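Local coordinates for protein Dye-decolorizing peroxidase (PDB 7D8M) that probably reduces peroxides at a bound heme b while oxidising dyes and other substrates, as a member of the dye-decolorizing peroxidase family, at residues S107-A112 with I428-G433; E25-F30 with Y151-A156; A71-G76 with N117-F122. All coordinates share one frame; numbering follows the deposited sequence.

Interaction 1: S107-A112 with I428-G433. With HEM (protoporphyrin IX containing Fe), chain B.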
loop_
_atom_site.group_PDB
_atom_site.type_symbol
_atom_site.label_atom_id
_atom_site.label_comp_id
_atom_site.label_asym_id
_atom_site.label_seq_id
_atom_site.Cartn_x
_atom_site.Cartn_y
_atom_site.Cartn_z
ATOM N N SER A 107 4.373 20.211 -4.951
ATOM C CA SER A 107 3.977 20.809 -6.220
ATOM C C SER A 107 3.350 19.789 -7.161
ATOM O O SER A 107 2.671 20.180 -8.116
ATOM C CB SER A 107 5.174 21.488 -6.896
ATOM O OG SER A 107 6.133 20.544 -7.347
ATOM N N THR A 108 3.546 18.495 -6.914
ATOM C CA THR A 108 2.916 17.461 -7.722
ATOM C C THR A 108 1.636 16.906 -7.095
ATOM O O THR A 108 1.032 15.994 -7.666
ATOM C CB THR A 108 3.920 16.324 -8.006
ATOM O OG1 THR A 108 4.334 15.696 -6.779
ATOM C CG2 THR A 108 5.155 16.881 -8.718
ATOM N N TRP A 109 1.183 17.459 -5.967
ATOM C CA TRP A 109 0.019 16.924 -5.269
ATOM C C TRP A 109 -1.278 17.352 -5.941
ATOM O O TRP A 109 -1.404 18.486 -6.414
ATOM C CB TRP A 109 -0.005 17.396 -3.816
ATOM C CG TRP A 109 0.781 16.563 -2.897
ATOM C CD1 TRP A 109 2.006 16.006 -3.138
ATOM C CD2 TRP A 109 0.421 16.186 -1.567
ATOM N NE1 TRP A 109 2.428 15.307 -2.036
ATOM C CE2 TRP A 109 1.471 15.398 -1.058
ATOM C CE3 TRP A 109 -0.694 16.428 -0.759
ATOM C CZ2 TRP A 109 1.437 14.846 0.221
ATOM C CZ3 TRP A 109 -0.723 15.883 0.515
ATOM C CH2 TRP A 109 0.335 15.101 0.989
ATOM N N GLU A 110 -2.245 16.434 -5.983
ATOM C CA GLU A 110 -3.619 16.821 -6.269
ATOM C C GLU A 110 -4.048 17.918 -5.308
ATOM O O GLU A 110 -3.786 17.843 -4.106
ATOM C CB GLU A 110 -4.561 15.623 -6.128
ATOM C CG GLU A 110 -4.249 14.461 -7.050
ATOM C CD GLU A 110 -4.535 14.759 -8.516
ATOM O OE1 GLU A 110 -5.393 15.627 -8.804
ATOM O OE2 GLU A 110 -3.881 14.118 -9.376
ATOM N N GLU A 111 -4.721 18.938 -5.844
ATOM C CA GLU A 111 -5.020 20.125 -5.046
ATOM C C GLU A 111 -5.849 19.786 -3.812
ATOM O O GLU A 111 -5.589 20.310 -2.722
ATOM C CB GLU A 111 -5.739 21.161 -5.910
ATOM C CG GLU A 111 -6.045 22.459 -5.190
ATOM C CD GLU A 111 -4.786 23.192 -4.751
ATOM O OE1 GLU A 111 -3.739 23.044 -5.423
ATOM O OE2 GLU A 111 -4.846 23.921 -3.735
ATOM N N ALA A 112 -6.844 18.901 -3.957
ATOM C CA ALA A 112 -7.739 18.585 -2.847
ATOM C C ALA A 112 -7.000 18.073 -1.619
ATOM O O ALA A 112 -7.508 18.213 -0.500
ATOM C CB ALA A 112 -8.783 17.552 -3.284
ATOM N N ILE A 428 7.908 7.042 -10.349
ATOM C CA ILE A 428 6.722 7.119 -9.512
ATOM C C ILE A 428 6.686 8.514 -8.919
ATOM O O ILE A 428 7.664 8.959 -8.306
ATOM C CB ILE A 428 6.746 6.049 -8.408
ATOM C CG1 ILE A 428 6.593 4.662 -9.032
ATOM C CG2 ILE A 428 5.653 6.310 -7.379
ATOM C CD1 ILE A 428 6.826 3.553 -8.063
ATOM N N ILE A 429 5.579 9.213 -9.123
ATOM C CA ILE A 429 5.435 10.592 -8.675
ATOM C C ILE A 429 4.255 10.632 -7.725
ATOM O O ILE A 429 3.147 10.216 -8.090
ATOM C CB ILE A 429 5.246 11.556 -9.856
ATOM C CG1 ILE A 429 6.537 11.602 -10.682
ATOM C CG2 ILE A 429 4.909 12.943 -9.363
ATOM C CD1 ILE A 429 6.396 12.317 -11.982
ATOM N N SER A 430 4.499 11.088 -6.501
ATOM C CA SER A 430 3.433 11.195 -5.514
ATOM C C SER A 430 2.516 12.354 -5.865
ATOM O O SER A 430 2.972 13.495 -5.972
ATOM C CB SER A 430 4.011 11.394 -4.117
ATOM O OG SER A 430 2.966 11.596 -3.178
ATOM N N ASN A 431 1.231 12.060 -6.057
ATOM C CA ASN A 431 0.207 13.091 -6.145
ATOM C C ASN A 431 -0.473 13.324 -4.805
ATOM O O ASN A 431 -1.557 13.919 -4.760
ATOM C CB ASN A 431 -0.842 12.733 -7.209
ATOM C CG ASN A 431 -0.260 12.648 -8.619
ATOM O OD1 ASN A 431 -0.713 11.851 -9.432
ATOM N ND2 ASN A 431 0.734 13.481 -8.916
ATOM N N GLY A 432 0.116 12.835 -3.721
ATOM C CA GLY A 432 -0.403 13.096 -2.397
ATOM C C GLY A 432 -1.538 12.177 -1.972
ATOM O O GLY A 432 -1.927 11.227 -2.649
ATOM N N GLY A 433 -2.054 12.478 -0.790
ATOM C CA GLY A 433 -3.086 11.659 -0.173
ATOM C C GLY A 433 -3.322 12.125 1.244
ATOM O O GLY A 433 -3.071 13.286 1.577
HETATM C CHA HEM B . 5.751 -5.232 -2.670
HETATM C CHB HEM B . 5.140 -2.427 -6.579
HETATM C CHC HEM B . 4.540 1.426 -3.679
HETATM C CHD HEM B . 5.650 -1.292 0.182
HETATM C C1A HEM B . 5.618 -4.824 -3.978
HETATM C C2A HEM B . 5.627 -5.682 -5.148
HETATM C C3A HEM B . 5.443 -4.900 -6.227
HETATM C C4A HEM B . 5.315 -3.532 -5.774
HETATM C CMA HEM B . 5.375 -5.327 -7.705
HETATM C CAA HEM B . 5.806 -7.224 -5.112
HETATM C CBA HEM B . 4.449 -7.911 -4.964
HETATM C CGA HEM B . 4.204 -8.358 -3.536
HETATM O O1A HEM B . 5.171 -8.783 -2.860
HETATM O O2A HEM B . 3.029 -8.318 -3.076
HETATM C C1B HEM B . 4.889 -1.155 -6.124
HETATM C C2B HEM B . 4.525 -0.033 -6.959
HETATM C C3B HEM B . 4.371 1.035 -6.153
HETATM C C4B HEM B . 4.616 0.613 -4.792
HETATM C CMB HEM B . 4.396 -0.121 -8.508
HETATM C CAB HEM B . 3.959 2.486 -6.506
HETATM C CBB HEM B . 3.338 2.822 -7.642
HETATM C C1C HEM B . 4.856 1.057 -2.381
HETATM C C2C HEM B . 4.960 1.935 -1.228
HETATM C C3C HEM B . 5.262 1.177 -0.155
HETATM C C4C HEM B . 5.378 -0.197 -0.608
HETATM C CMC HEM B . 4.718 3.463 -1.296
HETATM C CAC HEM B . 5.508 1.593 1.319
HETATM C CBC HEM B . 5.896 2.829 1.677
HETATM C C1D HEM B . 5.650 -2.606 -0.237
HETATM C C2D HEM B . 5.660 -3.792 0.604
HETATM C C3D HEM B . 5.693 -4.870 -0.182
HETATM C C4D HEM B . 5.702 -4.415 -1.559
HETATM C CMD HEM B . 5.650 -3.831 2.141
HETATM C CAD HEM B . 5.727 -6.336 0.293
HETATM C CBD HEM B . 7.190 -6.746 0.490
HETATM C CGD HEM B . 7.308 -8.144 1.059
HETATM O O1D HEM B . 8.213 -8.894 0.608
HETATM O O2D HEM B . 6.497 -8.520 1.952
HETATM N NA HEM B . 5.435 -3.525 -4.398
HETATM N NB HEM B . 4.936 -0.732 -4.802
HETATM N NC HEM B . 5.127 -0.225 -1.964
HETATM N ND HEM B . 5.658 -3.021 -1.558
HETATM FE FE HEM B . 5.446 -1.825 -3.202
#
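An indole lies flat over a glycine where the loop after helix 95-102 meets the start of edge strand 428-438. Trp109 of the loop sets one ring face against Gly432, whose CA stands over the five-membered ring, 3.4 Å from its centroid and 17° off the normal. This is a CH-pi contact. Gly432 has a positive phi, and its CA comes within 3.3 Å of both Trp109 CD2 and CE2. Asn431 C and Gly433 N lie above the same face, offset toward its rim. Two hydrogen bonds join the residues before and after Trp109 to Asn431. Asn431 ND2 gives one to Thr108 O at 2.8 Å, with the acceptor tilted out of the amide plane. Glu110 N gives the other to Asn431 O at 2.9 Å, from above the carbonyl plane. Glu110 CG packs 3.8 Å from Asn431 CB, and the carboxylate and amide planes are nearly perpendicular. Lys223 joins the two groups, by a salt bridge to Glu110 OE2 and a hydrogen bond to Asn431 OD1. Asp104 OD2 is hydrogen-bonded to both Trp109 NE1 and Ser430 OG. Ser430 OG also accepts from Gly432 N, an ST turn. Thr108 CB meets Ile429 CG2 at 3.8 Å. A loop of the N-terminal region thus packs on the outermost strand of the second four-stranded sheet, which carries Ile428 to the heme pocket, CD1 3.4 Å from heme CAB.

Interaction 2: E25-F30 with Y151-A156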
loop_
_atom_site.group_PDB
_atom_site.type_symbol
_atom_site.label_atom_id
_atom_site.label_comp_id
_atom_site.label_asym_id
_atom_site.label_seq_id
_atom_site.Cartn_x
_atom_site.Cartn_y
_atom_site.Cartn_z
ATOM N N GLU A 25 -12.532 -0.172 -7.910
ATOM C CA GLU A 25 -12.531 0.444 -6.587
ATOM C C GLU A 25 -12.600 1.952 -6.741
ATOM O O GLU A 25 -11.726 2.553 -7.373
ATOM C CB GLU A 25 -11.298 0.035 -5.766
ATOM C CG GLU A 25 -11.468 0.369 -4.289
ATOM C CD GLU A 25 -10.270 0.044 -3.417
ATOM O OE1 GLU A 25 -9.237 -0.449 -3.937
ATOM O OE2 GLU A 25 -10.364 0.289 -2.190
ATOM N N LYS A 26 -13.639 2.559 -6.165
ATOM C CA LYS A 26 -13.842 4.001 -6.196
ATOM C C LYS A 26 -13.467 4.591 -4.842
ATOM O O LYS A 26 -13.870 4.064 -3.801
ATOM C CB LYS A 26 -15.305 4.325 -6.524
ATOM C CG LYS A 26 -15.633 5.790 -6.754
ATOM C CD LYS A 26 -17.087 5.917 -7.234
ATOM C CE LYS A 26 -17.303 6.965 -8.290
ATOM N NZ LYS A 26 -16.378 6.974 -9.427
ATOM N N PHE A 27 -12.707 5.682 -4.857
ATOM C CA PHE A 27 -12.314 6.399 -3.649
ATOM C C PHE A 27 -13.042 7.731 -3.635
ATOM O O PHE A 27 -12.817 8.567 -4.519
ATOM C CB PHE A 27 -10.798 6.623 -3.602
ATOM C CG PHE A 27 -10.002 5.359 -3.492
ATOM C CD1 PHE A 27 -9.697 4.617 -4.626
ATOM C CD2 PHE A 27 -9.567 4.904 -2.257
ATOM C CE1 PHE A 27 -8.959 3.446 -4.532
ATOM C CE2 PHE A 27 -8.837 3.731 -2.144
ATOM C CZ PHE A 27 -8.531 2.999 -3.284
ATOM N N VAL A 28 -13.923 7.929 -2.646
ATOM C CA VAL A 28 -14.708 9.157 -2.545
ATOM C C VAL A 28 -14.182 9.952 -1.359
ATOM O O VAL A 28 -14.477 9.630 -0.201
ATOM C CB VAL A 28 -16.208 8.872 -2.401
ATOM C CG1 VAL A 28 -16.989 10.187 -2.350
ATOM C CG2 VAL A 28 -16.694 8.016 -3.567
ATOM N N PHE A 29 -13.422 11.010 -1.641
ATOM C CA PHE A 29 -12.868 11.865 -0.598
ATOM C C PHE A 29 -13.803 13.050 -0.382
ATOM O O PHE A 29 -14.279 13.665 -1.343
ATOM C CB PHE A 29 -11.466 12.351 -0.968
ATOM C CG PHE A 29 -10.450 11.222 -1.167
ATOM C CD1 PHE A 29 -9.743 10.704 -0.091
ATOM C CD2 PHE A 29 -10.231 10.685 -2.422
ATOM C CE1 PHE A 29 -8.815 9.664 -0.269
ATOM C CE2 PHE A 29 -9.302 9.659 -2.612
ATOM C CZ PHE A 29 -8.597 9.149 -1.534
ATOM N N PHE A 30 -14.066 13.373 0.876
ATOM C CA PHE A 30 -15.123 14.328 1.158
ATOM C C PHE A 30 -14.737 15.235 2.312
ATOM O O PHE A 30 -13.886 14.904 3.142
ATOM C CB PHE A 30 -16.444 13.617 1.488
ATOM C CG PHE A 30 -16.360 12.694 2.682
ATOM C CD1 PHE A 30 -16.519 13.183 3.976
ATOM C CD2 PHE A 30 -16.139 11.335 2.509
ATOM C CE1 PHE A 30 -16.438 12.335 5.073
ATOM C CE2 PHE A 30 -16.064 10.482 3.597
ATOM C CZ PHE A 30 -16.219 10.986 4.884
ATOM N N TYR A 151 -12.795 14.958 -4.060
ATOM C CA TYR A 151 -11.973 14.210 -5.003
ATOM C C TYR A 151 -12.595 12.837 -5.187
ATOM O O TYR A 151 -12.913 12.171 -4.198
ATOM C CB TYR A 151 -10.530 14.078 -4.504
ATOM C CG TYR A 151 -9.592 13.515 -5.547
ATOM C CD1 TYR A 151 -9.551 14.053 -6.830
ATOM C CD2 TYR A 151 -8.753 12.448 -5.255
ATOM C CE1 TYR A 151 -8.693 13.546 -7.794
ATOM C CE2 TYR A 151 -7.895 11.932 -6.211
ATOM C CZ TYR A 151 -7.872 12.488 -7.477
ATOM O OH TYR A 151 -7.031 11.978 -8.434
ATOM N N ASP A 152 -12.755 12.412 -6.438
ATOM C CA ASP A 152 -13.471 11.177 -6.770
ATOM C C ASP A 152 -12.599 10.385 -7.741
ATOM O O ASP A 152 -12.538 10.714 -8.928
ATOM C CB ASP A 152 -14.838 11.501 -7.369
ATOM C CG ASP A 152 -15.753 10.290 -7.461
ATOM O OD1 ASP A 152 -15.243 9.163 -7.554
ATOM O OD2 ASP A 152 -16.997 10.469 -7.455
ATOM N N LEU A 153 -11.928 9.343 -7.245
ATOM C CA LEU A 153 -10.927 8.607 -8.018
ATOM C C LEU A 153 -11.410 7.185 -8.290
ATOM O O LEU A 153 -11.725 6.441 -7.355
ATOM C CB LEU A 153 -9.586 8.581 -7.283
ATOM C CG LEU A 153 -8.543 7.685 -7.945
ATOM C CD1 LEU A 153 -8.169 8.268 -9.290
ATOM C CD2 LEU A 153 -7.301 7.523 -7.068
ATOM N N ASP A 154 -11.479 6.813 -9.568
ATOM C CA ASP A 154 -11.766 5.436 -9.958
ATOM C C ASP A 154 -10.466 4.678 -10.202
ATOM O O ASP A 154 -9.582 5.159 -10.918
ATOM C CB ASP A 154 -12.625 5.393 -11.221
ATOM C CG ASP A 154 -14.021 5.947 -10.991
ATOM O OD1 ASP A 154 -14.628 5.589 -9.967
ATOM O OD2 ASP A 154 -14.494 6.756 -11.811
ATOM N N SER A 155 -10.362 3.496 -9.620
ATOM C CA SER A 155 -9.248 2.602 -9.872
ATOM C C SER A 155 -9.834 1.296 -10.386
ATOM O O SER A 155 -11.011 0.991 -10.151
ATOM C CB SER A 155 -8.420 2.371 -8.609
ATOM O OG SER A 155 -9.194 1.715 -7.620
ATOM N N ALA A 156 -9.028 0.551 -11.138
ATOM C CA ALA A 156 -9.494 -0.693 -11.738
ATOM C C ALA A 156 -8.332 -1.655 -11.913
ATOM O O ALA A 156 -7.210 -1.237 -12.227
ATOM C CB ALA A 156 -10.167 -0.431 -13.089
#
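Glu25 O is gripped twice by Ser155. The backbone N of Ser155 donates at 2.8 Å and its OG at 2.7 Å, and the two reach Glu25 O from opposite faces of its carbonyl plane. Ser155 OG sits between its own backbone N and carbonyl carbon (chi1 64°), which turns it back to the neighbouring strand. It also lies at the edge of the Phe27 ring, 3.5 Å from CE1. The strands are antiparallel. Glu25-Ser155, Phe27-Leu153 and Phe29-Tyr151 are hydrogen-bonded pairs, and Lys26-Asp154 and Val28-Asp152 are non-hydrogen-bonded ones. Phe27 N to Leu153 O is nearly straight (173°), while Tyr151 N to Phe29 O is weak. On the face with Phe27, the Phe29 and Tyr151 side chains run side by side, CD2 to CD2 at 3.6 Å. Their planes are 26° apart but slid, and the rings barely overlap. On the other face, Lys26 NZ has a weak bond to Asp152 OD1. Its pairing with Asp154 OD1 is doubtful, since both atoms are poorly placed. The strands are the first and fourth of a four-stranded antiparallel sheet of order 2-3-1-4, the ferredoxin-like sheet of the dimeric alpha+beta barrel domain. Helix 129-143 covers the Lys26 face, and its Arg136 pairs with Asp152 OD2. Phe27, Leu153 and Ser155 pack on Ala361 of strand 359-366. Strand 120-126 borders strand 24-32 on its other edge.

Interaction 3: A71-G76 with N117-F122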
loop_
_atom_site.group_PDB
_atom_site.type_symbol
_atom_site.label_atom_id
_atom_site.label_comp_id
_atom_site.label_asym_id
_atom_site.label_seq_id
_atom_site.Cartn_x
_atom_site.Cartn_y
_atom_site.Cartn_z
ATOM N N ALA A 71 -13.409 5.695 6.403
ATOM C CA ALA A 71 -12.305 6.081 7.267
ATOM C C ALA A 71 -12.260 7.596 7.390
ATOM O O ALA A 71 -12.611 8.318 6.455
ATOM C CB ALA A 71 -10.960 5.553 6.734
ATOM N N PHE A 72 -11.811 8.074 8.549
ATOM C CA PHE A 72 -11.803 9.498 8.855
ATOM C C PHE A 72 -10.385 10.006 9.084
ATOM O O PHE A 72 -9.569 9.334 9.726
ATOM C CB PHE A 72 -12.650 9.802 10.103
ATOM C CG PHE A 72 -14.112 9.522 9.926
ATOM C CD1 PHE A 72 -14.899 10.364 9.162
ATOM C CD2 PHE A 72 -14.692 8.421 10.521
ATOM C CE1 PHE A 72 -16.261 10.117 8.999
ATOM C CE2 PHE A 72 -16.049 8.161 10.365
ATOM C CZ PHE A 72 -16.830 9.007 9.596
ATOM N N SER A 73 -10.114 11.201 8.572
ATOM C CA SER A 73 -8.889 11.928 8.864
ATOM C C SER A 73 -8.986 12.624 10.215
ATOM O O SER A 73 -10.066 12.785 10.784
ATOM C CB SER A 73 -8.605 12.947 7.767
ATOM O OG SER A 73 -9.477 14.070 7.858
ATOM N N HIS A 74 -7.823 13.036 10.727
ATOM C CA HIS A 74 -7.777 13.839 11.948
ATOM C C HIS A 74 -8.666 15.071 11.833
ATOM O O HIS A 74 -9.366 15.434 12.785
ATOM C CB HIS A 74 -6.330 14.248 12.251
ATOM C CG HIS A 74 -6.199 15.262 13.347
ATOM N ND1 HIS A 74 -6.034 14.909 14.670
ATOM C CD2 HIS A 74 -6.190 16.616 13.315
ATOM C CE1 HIS A 74 -5.935 16.002 15.407
ATOM N NE2 HIS A 74 -6.029 17.052 14.609
ATOM N N ALA A 75 -8.655 15.723 10.669
ATOM C CA ALA A 75 -9.561 16.847 10.453
ATOM C C ALA A 75 -11.017 16.403 10.546
ATOM O O ALA A 75 -11.865 17.132 11.077
ATOM C CB ALA A 75 -9.276 17.497 9.099
ATOM N N GLY A 76 -11.321 15.199 10.058
ATOM C CA GLY A 76 -12.684 14.691 10.154
ATOM C C GLY A 76 -13.118 14.443 11.587
ATOM O O GLY A 76 -14.277 14.687 11.942
ATOM N N ASN A 117 -8.470 19.885 4.379
ATOM C CA ASN A 117 -9.880 19.954 4.010
ATOM C C ASN A 117 -10.510 18.572 3.905
ATOM O O ASN A 117 -11.724 18.428 4.103
ATOM C CB ASN A 117 -10.030 20.699 2.686
ATOM C CG ASN A 117 -11.460 21.156 2.435
ATOM O OD1 ASN A 117 -12.026 21.904 3.226
ATOM N ND2 ASN A 117 -12.044 20.711 1.328
ATOM N N VAL A 118 -9.717 17.551 3.588
ATOM C CA VAL A 118 -10.252 16.200 3.458
ATOM C C VAL A 118 -10.563 15.651 4.844
ATOM O O VAL A 118 -9.675 15.526 5.697
ATOM C CB VAL A 118 -9.276 15.292 2.699
ATOM C CG1 VAL A 118 -9.695 13.822 2.838
ATOM C CG2 VAL A 118 -9.208 15.718 1.230
ATOM N N ASP A 119 -11.839 15.332 5.077
ATOM C CA ASP A 119 -12.314 14.831 6.360
ATOM C C ASP A 119 -12.425 13.315 6.404
ATOM O O ASP A 119 -12.433 12.738 7.497
ATOM C CB ASP A 119 -13.692 15.443 6.693
ATOM C CG ASP A 119 -13.600 16.903 7.109
ATOM O OD1 ASP A 119 -12.559 17.306 7.664
ATOM O OD2 ASP A 119 -14.576 17.650 6.891
ATOM N N GLY A 120 -12.501 12.657 5.255
ATOM C CA GLY A 120 -12.560 11.211 5.250
ATOM C C GLY A 120 -12.711 10.703 3.836
ATOM O O GLY A 120 -12.739 11.473 2.867
ATOM N N VAL A 121 -12.833 9.387 3.731
ATOM C CA VAL A 121 -12.931 8.748 2.429
ATOM C C VAL A 121 -13.833 7.528 2.537
ATOM O O VAL A 121 -13.770 6.767 3.508
ATOM C CB VAL A 121 -11.524 8.372 1.898
ATOM C CG1 VAL A 121 -10.789 7.486 2.909
ATOM C CG2 VAL A 121 -11.640 7.695 0.551
ATOM N N PHE A 122 -14.688 7.361 1.533
ATOM C CA PHE A 122 -15.447 6.139 1.323
ATOM C C PHE A 122 -14.700 5.301 0.296
ATOM O O PHE A 122 -14.306 5.815 -0.755
ATOM C CB PHE A 122 -16.861 6.449 0.815
ATOM C CG PHE A 122 -17.857 6.782 1.899
ATOM C CD1 PHE A 122 -18.518 5.776 2.589
ATOM C CD2 PHE A 122 -18.172 8.102 2.192
ATOM C CE1 PHE A 122 -19.451 6.074 3.570
ATOM C CE2 PHE A 122 -19.104 8.412 3.176
ATOM C CZ PHE A 122 -19.744 7.394 3.866
#
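Ser73 and Asp119 meet where strand 67-72 passes into helix 74-79. Ser73 points its CB at segment 117-122, while Asp119 reaches the helix start with the end of its side chain. Ser73 OG lies between the backbone N and the carbonyl carbon (chi1 74°) and gives a hydrogen bond to Val118 O at 2.6 Å. The donor is tilted only 15° from that carbonyl plane. The same OG accepts from Gly76 N at 3.1 Å, so one hydroxyl caps the helix and ties it to the loop. The backbone of Ser73 adds a second tie: its N donates to Asp119 O at 3.0 Å, from well above the carbonyl plane. Asp119 lays its side chain alongside the first turn of the helix. Its CG is anti to the carbonyl carbon (chi1 -74°), and CB comes within 3.7 Å of Gly76 CA. OD1 is 3.6 Å from Ala75 CB, while OD2 accepts from the backbone N of Ile32. Asp119 O also receives a CA-H contact from Gly76 CA at 3.3 Å. Phe72 lies on the other face of the sheet from Ala71. Asp119 O sits at its ring edge, near the plane, by CD1. The Phe72 ring is stacked on Phe448 and packs against helix 35-49. On the Ala71 face, Ala71 CB meets Val121 CG1 at 4.3 Å, and Phe436 touches both residues. Ala71 and Val121 form an antiparallel hydrogen-bonded pair, followed by the non-hydrogen-bonded pair Phe72-Gly120. Asp119 and Gly120 both face Phe30 of the next strand, the arrangement of a classic beta bulge. It adjoins a helix N-cap at Ser73.

Overall arrangement
Interactions 2 and 3 belong to one four-stranded antiparallel sheet, ordered 67-72, 120-126, 24-32 and 147-156. They join its two outer pairs, and their centres are 14 Å apart. Between them, Val28 N lies 2.9 Å from Phe122 O and Asp119 N lies 2.8 Å from Phe30 O, both probable hydrogen bonds. Interaction 1 ties the loop before strand 120-126 to strand 428-438 of the second four-stranded sheet. Its Glu110 CD packs 3.7 Å from Tyr151 OH of interaction 2, and its Ala112 O lies 3.5 Å from Val118 CG2 of interaction 3. Interaction 1 reaches the heme through Ile428. In interaction 2, the side chain of Leu153 is about 12 Å from the bound heme.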